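Local coordinates for 450aa long hypothetical fmu protein (Pyrococcus horikoshii, PDB 2YXL) that binds the S-adenosylmethionine analogue sinefungin and probably methylates cytosine C5 in RNA, as an archaeal member of the RsmB/NOP methyltransferase family, at residues E163-K166 / G167-D171; T54-F57 / Y58-K62. All coordinates share one frame; numbering follows the deposited sequence.

Contact 1: E163-K166 / G167-D171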
loop_
_atom_site.group_PDB
_atom_site.type_symbol
_atom_site.label_atom_id
_atom_site.label_comp_id
_atom_site.label_asym_id
_atom_site.label_seq_id
_atom_site.Cartn_x
_atom_site.Cartn_y
_atom_site.Cartn_z
ATOM N N GLU A 163 18.203 -9.029 -5.773
ATOM C CA GLU A 163 18.532 -9.948 -6.854
ATOM C C GLU A 163 17.369 -10.074 -7.840
ATOM O O GLU A 163 17.561 -9.981 -9.054
ATOM C CB GLU A 163 18.907 -11.321 -6.281
ATOM C CG GLU A 163 19.859 -12.138 -7.156
ATOM C CD GLU A 163 21.246 -11.511 -7.274
ATOM O OE1 GLU A 163 21.800 -11.507 -8.397
ATOM O OE2 GLU A 163 21.777 -11.019 -6.253
ATOM N N ARG A 164 16.165 -10.262 -7.302
ATOM C CA ARG A 164 14.954 -10.425 -8.106
ATOM C C ARG A 164 14.616 -9.173 -8.923
ATOM O O ARG A 164 14.162 -9.284 -10.062
ATOM C CB ARG A 164 13.775 -10.827 -7.210
ATOM C CG ARG A 164 12.590 -11.458 -7.931
ATOM C CD ARG A 164 12.896 -12.866 -8.424
ATOM N NE ARG A 164 11.694 -13.543 -8.906
ATOM C CZ ARG A 164 10.978 -14.409 -8.193
ATOM N NH1 ARG A 164 11.339 -14.727 -6.953
ATOM N NH2 ARG A 164 9.899 -14.968 -8.724
ATOM N N VAL A 165 14.840 -7.992 -8.346
ATOM C CA VAL A 165 14.651 -6.724 -9.061
ATOM C C VAL A 165 15.691 -6.569 -10.179
ATOM O O VAL A 165 15.352 -6.151 -11.291
ATOM C CB VAL A 165 14.663 -5.496 -8.102
ATOM C CG1 VAL A 165 14.628 -4.184 -8.880
ATOM C CG2 VAL A 165 13.484 -5.553 -7.136
ATOM N N LYS A 166 16.944 -6.926 -9.890
ATOM C CA LYS A 166 18.017 -6.904 -10.897
ATOM C C LYS A 166 17.695 -7.739 -12.135
ATOM O O LYS A 166 18.032 -7.349 -13.252
ATOM C CB LYS A 166 19.359 -7.342 -10.299
ATOM C CG LYS A 166 20.245 -6.189 -9.849
ATOM C CD LYS A 166 21.530 -6.691 -9.202
ATOM C CE LYS A 166 22.332 -5.539 -8.603
ATOM N NZ LYS A 166 23.547 -6.002 -7.872
ATOM N N GLY A 167 17.037 -8.879 -11.929
ATOM C CA GLY A 167 16.600 -9.741 -13.030
ATOM C C GLY A 167 15.491 -9.138 -13.879
ATOM O O GLY A 167 15.216 -9.618 -14.981
ATOM N N ILE A 168 14.857 -8.085 -13.364
ATOM C CA ILE A 168 13.750 -7.419 -14.050
ATOM C C ILE A 168 14.171 -6.072 -14.650
ATOM O O ILE A 168 13.805 -5.757 -15.781
ATOM C CB ILE A 168 12.523 -7.233 -13.107
ATOM C CG1 ILE A 168 12.055 -8.588 -12.562
ATOM C CG2 ILE A 168 11.375 -6.520 -13.829
ATOM C CD1 ILE A 168 11.070 -8.503 -11.415
ATOM N N LEU A 169 14.951 -5.296 -13.900
ATOM C CA LEU A 169 15.274 -3.920 -14.295
ATOM C C LEU A 169 16.721 -3.684 -14.734
ATOM O O LEU A 169 16.995 -2.743 -15.483
ATOM C CB LEU A 169 14.884 -2.934 -13.189
ATOM C CG LEU A 169 13.384 -2.717 -12.958
ATOM C CD1 LEU A 169 13.164 -1.826 -11.750
ATOM C CD2 LEU A 169 12.700 -2.128 -14.190
ATOM N N GLY A 170 17.635 -4.527 -14.257
ATOM C CA GLY A 170 19.054 -4.425 -14.604
ATOM C C GLY A 170 19.693 -3.118 -14.169
ATOM O O GLY A 170 19.853 -2.865 -12.974
ATOM N N ASP A 171 20.043 -2.289 -15.151
ATOM C CA ASP A 171 20.671 -0.984 -14.918
ATOM C C ASP A 171 19.812 -0.044 -14.074
ATOM O O ASP A 171 20.336 0.823 -13.373
ATOM C CB ASP A 171 20.995 -0.302 -16.255
ATOM C CG ASP A 171 22.090 -1.016 -17.036
ATOM O OD1 ASP A 171 22.425 -0.544 -18.142
ATOM O OD2 ASP A 171 22.619 -2.040 -16.549
#
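Val-165 O takes two backbone N-H groups. Leu-169 N reaches it at 2.8 Å, almost in line with the carbonyl bond. Ile-168 N is 2.9 Å from the same Val-165 O but comes from above the carbonyl plane, well off a lone pair. The first bond is the i+4 bond of an alpha-helix; the second spans only three residues. Two residues earlier in the helix, Gly-167 N gives an ordinary helical bond to Glu-163 O at 3.1 Å. One residue beyond Val-165, the bond from Gly-170 N to Lys-166 O is weak, with an N-H...O angle of 134°.

This is the C-terminal end of helix 159-169. Gly-170 is the first residue to leave helical geometry, and its positive phi of 62° is a conformation that favours glycine. Its carbonyl oxygen is hydrogen-bonded to Thr-173 OG1, at the start of helix 173-181. The segment thus joins two successive helices by a short turn, in a part of the chain that belongs by sequence to the ferredoxin-like region of RsmF/B-type proteins.

The side chains meet lightly here. With chi1 at 173°, Val-165 holds CG1 anti to the backbone N and, from there, within 4.0 Å of Leu-169 CD1, the two side chains crossing at a slant. Ile-168 instead lays CG1 and CD1 against a backbone oxygen, with CG1 3.3 Å from Arg-164 O. Beyond the segments, Val-165 packs on Phe-177 and Leu-169 on Phe-176 of the next helix, while Ile-168 and Leu-169 both touch Trp-432. The guanidinium group of Arg-164 is engaged outside the two segments, in a salt bridge with Glu-358 and a cation-pi contact with Phe-393.

Contact 2: T54-F57 / Y58-K62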
loop_
_atom_site.group_PDB
_atom_site.type_symbol
_atom_site.label_atom_id
_atom_site.label_comp_id
_atom_site.label_asym_id
_atom_site.label_seq_id
_atom_site.Cartn_x
_atom_site.Cartn_y
_atom_site.Cartn_z
ATOM N N THR A 54 6.016 10.868 11.906
ATOM C CA THR A 54 5.672 10.221 10.635
ATOM C C THR A 54 6.938 9.826 9.874
ATOM O O THR A 54 7.031 8.720 9.338
ATOM C CB THR A 54 4.770 11.130 9.760
ATOM O OG1 THR A 54 3.521 11.339 10.426
ATOM C CG2 THR A 54 4.500 10.511 8.391
ATOM N N MET A 55 7.908 10.737 9.842
ATOM C CA MET A 55 9.208 10.477 9.230
ATOM C C MET A 55 9.899 9.276 9.891
ATOM O O MET A 55 10.419 8.400 9.198
ATOM C CB MET A 55 10.080 11.741 9.291
ATOM C CG MET A 55 11.485 11.602 8.706
ATOM S SD MET A 55 12.671 10.870 9.861
ATOM C CE MET A 55 12.925 12.218 11.025
ATOM N N ILE A 56 9.891 9.239 11.223
ATOM C CA ILE A 56 10.478 8.127 11.979
ATOM C C ILE A 56 9.728 6.817 11.701
ATOM O O ILE A 56 10.349 5.771 11.489
ATOM C CB ILE A 56 10.538 8.433 13.504
ATOM C CG1 ILE A 56 11.517 9.585 13.778
ATOM C CG2 ILE A 56 10.935 7.183 14.308
ATOM C CD1 ILE A 56 11.517 10.091 15.213
ATOM N N PHE A 57 8.399 6.899 11.684
ATOM C CA PHE A 57 7.530 5.765 11.373
ATOM C C PHE A 57 7.952 5.067 10.080
ATOM O O PHE A 57 8.205 3.859 10.078
ATOM C CB PHE A 57 6.068 6.228 11.295
ATOM C CG PHE A 57 5.089 5.129 10.988
ATOM C CD1 PHE A 57 4.664 4.902 9.679
ATOM C CD2 PHE A 57 4.578 4.327 12.008
ATOM C CE1 PHE A 57 3.752 3.886 9.387
ATOM C CE2 PHE A 57 3.666 3.309 11.728
ATOM C CZ PHE A 57 3.251 3.090 10.413
ATOM N N TYR A 58 8.044 5.829 8.993
ATOM C CA TYR A 58 8.436 5.272 7.698
ATOM C C TYR A 58 9.906 4.866 7.619
ATOM O O TYR A 58 10.258 3.971 6.855
ATOM C CB TYR A 58 8.079 6.227 6.551
ATOM C CG TYR A 58 6.595 6.301 6.268
ATOM C CD1 TYR A 58 5.902 7.503 6.403
ATOM C CD2 TYR A 58 5.880 5.163 5.878
ATOM C CE1 TYR A 58 4.538 7.577 6.146
ATOM C CE2 TYR A 58 4.513 5.224 5.623
ATOM C CZ TYR A 58 3.849 6.435 5.758
ATOM O OH TYR A 58 2.499 6.509 5.506
ATOM N N ASP A 59 10.759 5.521 8.400
ATOM C CA ASP A 59 12.162 5.137 8.483
ATOM C C ASP A 59 12.301 3.743 9.104
ATOM O O ASP A 59 13.113 2.935 8.648
ATOM C CB ASP A 59 12.954 6.170 9.291
ATOM C CG ASP A 59 14.450 6.074 9.061
ATOM O OD1 ASP A 59 14.889 6.151 7.897
ATOM O OD2 ASP A 59 15.196 5.943 10.049
ATOM N N ILE A 60 11.501 3.468 10.136
ATOM C CA ILE A 60 11.486 2.156 10.785
ATOM C C ILE A 60 10.924 1.088 9.833
ATOM O O ILE A 60 11.520 0.018 9.674
ATOM C CB ILE A 60 10.693 2.168 12.127
ATOM C CG1 ILE A 60 11.378 3.083 13.153
ATOM C CG2 ILE A 60 10.550 0.751 12.687
ATOM C CD1 ILE A 60 10.514 3.474 14.337
ATOM N N MET A 61 9.790 1.386 9.204
ATOM C CA MET A 61 9.173 0.464 8.250
ATOM C C MET A 61 10.141 0.110 7.123
ATOM O O MET A 61 10.311 -1.062 6.787
ATOM C CB MET A 61 7.869 1.044 7.678
ATOM C CG MET A 61 6.733 1.174 8.693
ATOM S SD MET A 61 6.439 -0.364 9.585
ATOM C CE MET A 61 5.046 0.073 10.620
ATOM N N LYS A 62 10.789 1.132 6.570
ATOM C CA LYS A 62 11.733 0.980 5.466
ATOM C C LYS A 62 12.948 0.117 5.822
ATOM O O LYS A 62 13.395 -0.687 5.004
ATOM C CB LYS A 62 12.165 2.368 4.980
ATOM C CG LYS A 62 13.044 2.406 3.745
ATOM C CD LYS A 62 13.045 3.795 3.104
ATOM C CE LYS A 62 13.595 4.880 4.039
ATOM N NZ LYS A 62 13.486 6.250 3.435
#
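Phe-57 points its ring edge at the face of Tyr-58 in a T-shaped stack. The planes stand at 82° and the centroids are 5.3 Å apart. Phe-57 CD1 sits over the centre of the tyrosine ring. Across one face of Phe-57 lies Met-61, with CG offset toward the ring rim. Its SD is 5.1 Å from the Phe-57 centroid, a distant Met-aromatic contact. The closer touch is by the methyl, CE, at 3.5 Å from Phe-57 CZ. Thr-54 runs alongside Tyr-58, its CG2 3.7 Å from Tyr-58 CE1. Ile-56 CG2 meets Ile-60 CD1 at 3.7 Å.

The backbone sets this spacing. Tyr-58 N bonds Thr-54 O and Met-61 N bonds Phe-57 O, both with N-H...O angles of 168°. Farther out, Tyr-58 OH is hydrogen-bonded to Gln-32 OE1, Thr-54 OG1 to Asn-50 O and Lys-35 NZ, and Asp-59 forms a salt bridge with Lys-63. An alanine at Tyr-58 would remove the ring, and would probably leave the Phe-57 edge, the Thr-54 methyl and Gln-32 without their partner.

Phe-57 also packs on Ile-22, and Ile-60 on Val-92. The arrangement is consistent with a core helix of a helical bundle, here the long helix 47-75, packed against helices 12-24, 32-41 and 84-99.

Contact 2 is buried and lies mid-helix in 47-75; contact 1 is a surface contact at the end of helix 159-169. They share no element. Their centres are about 25 Å apart, and their nearest atoms about 13 Å, with no touch between them. In contact 2 aromatic, sulfur and aliphatic groups meet on a regular helix, packed among other N-terminal helices. In contact 1 the backbone does most of the work, as the helical bonding gives way to a turn. Its side chains serve mainly partners farther along the chain, including the 433-436 helix in the RsmB/F-type methyltransferase part of the chain. Both lie away from the sinefungin pocket and the predicted nucleophile.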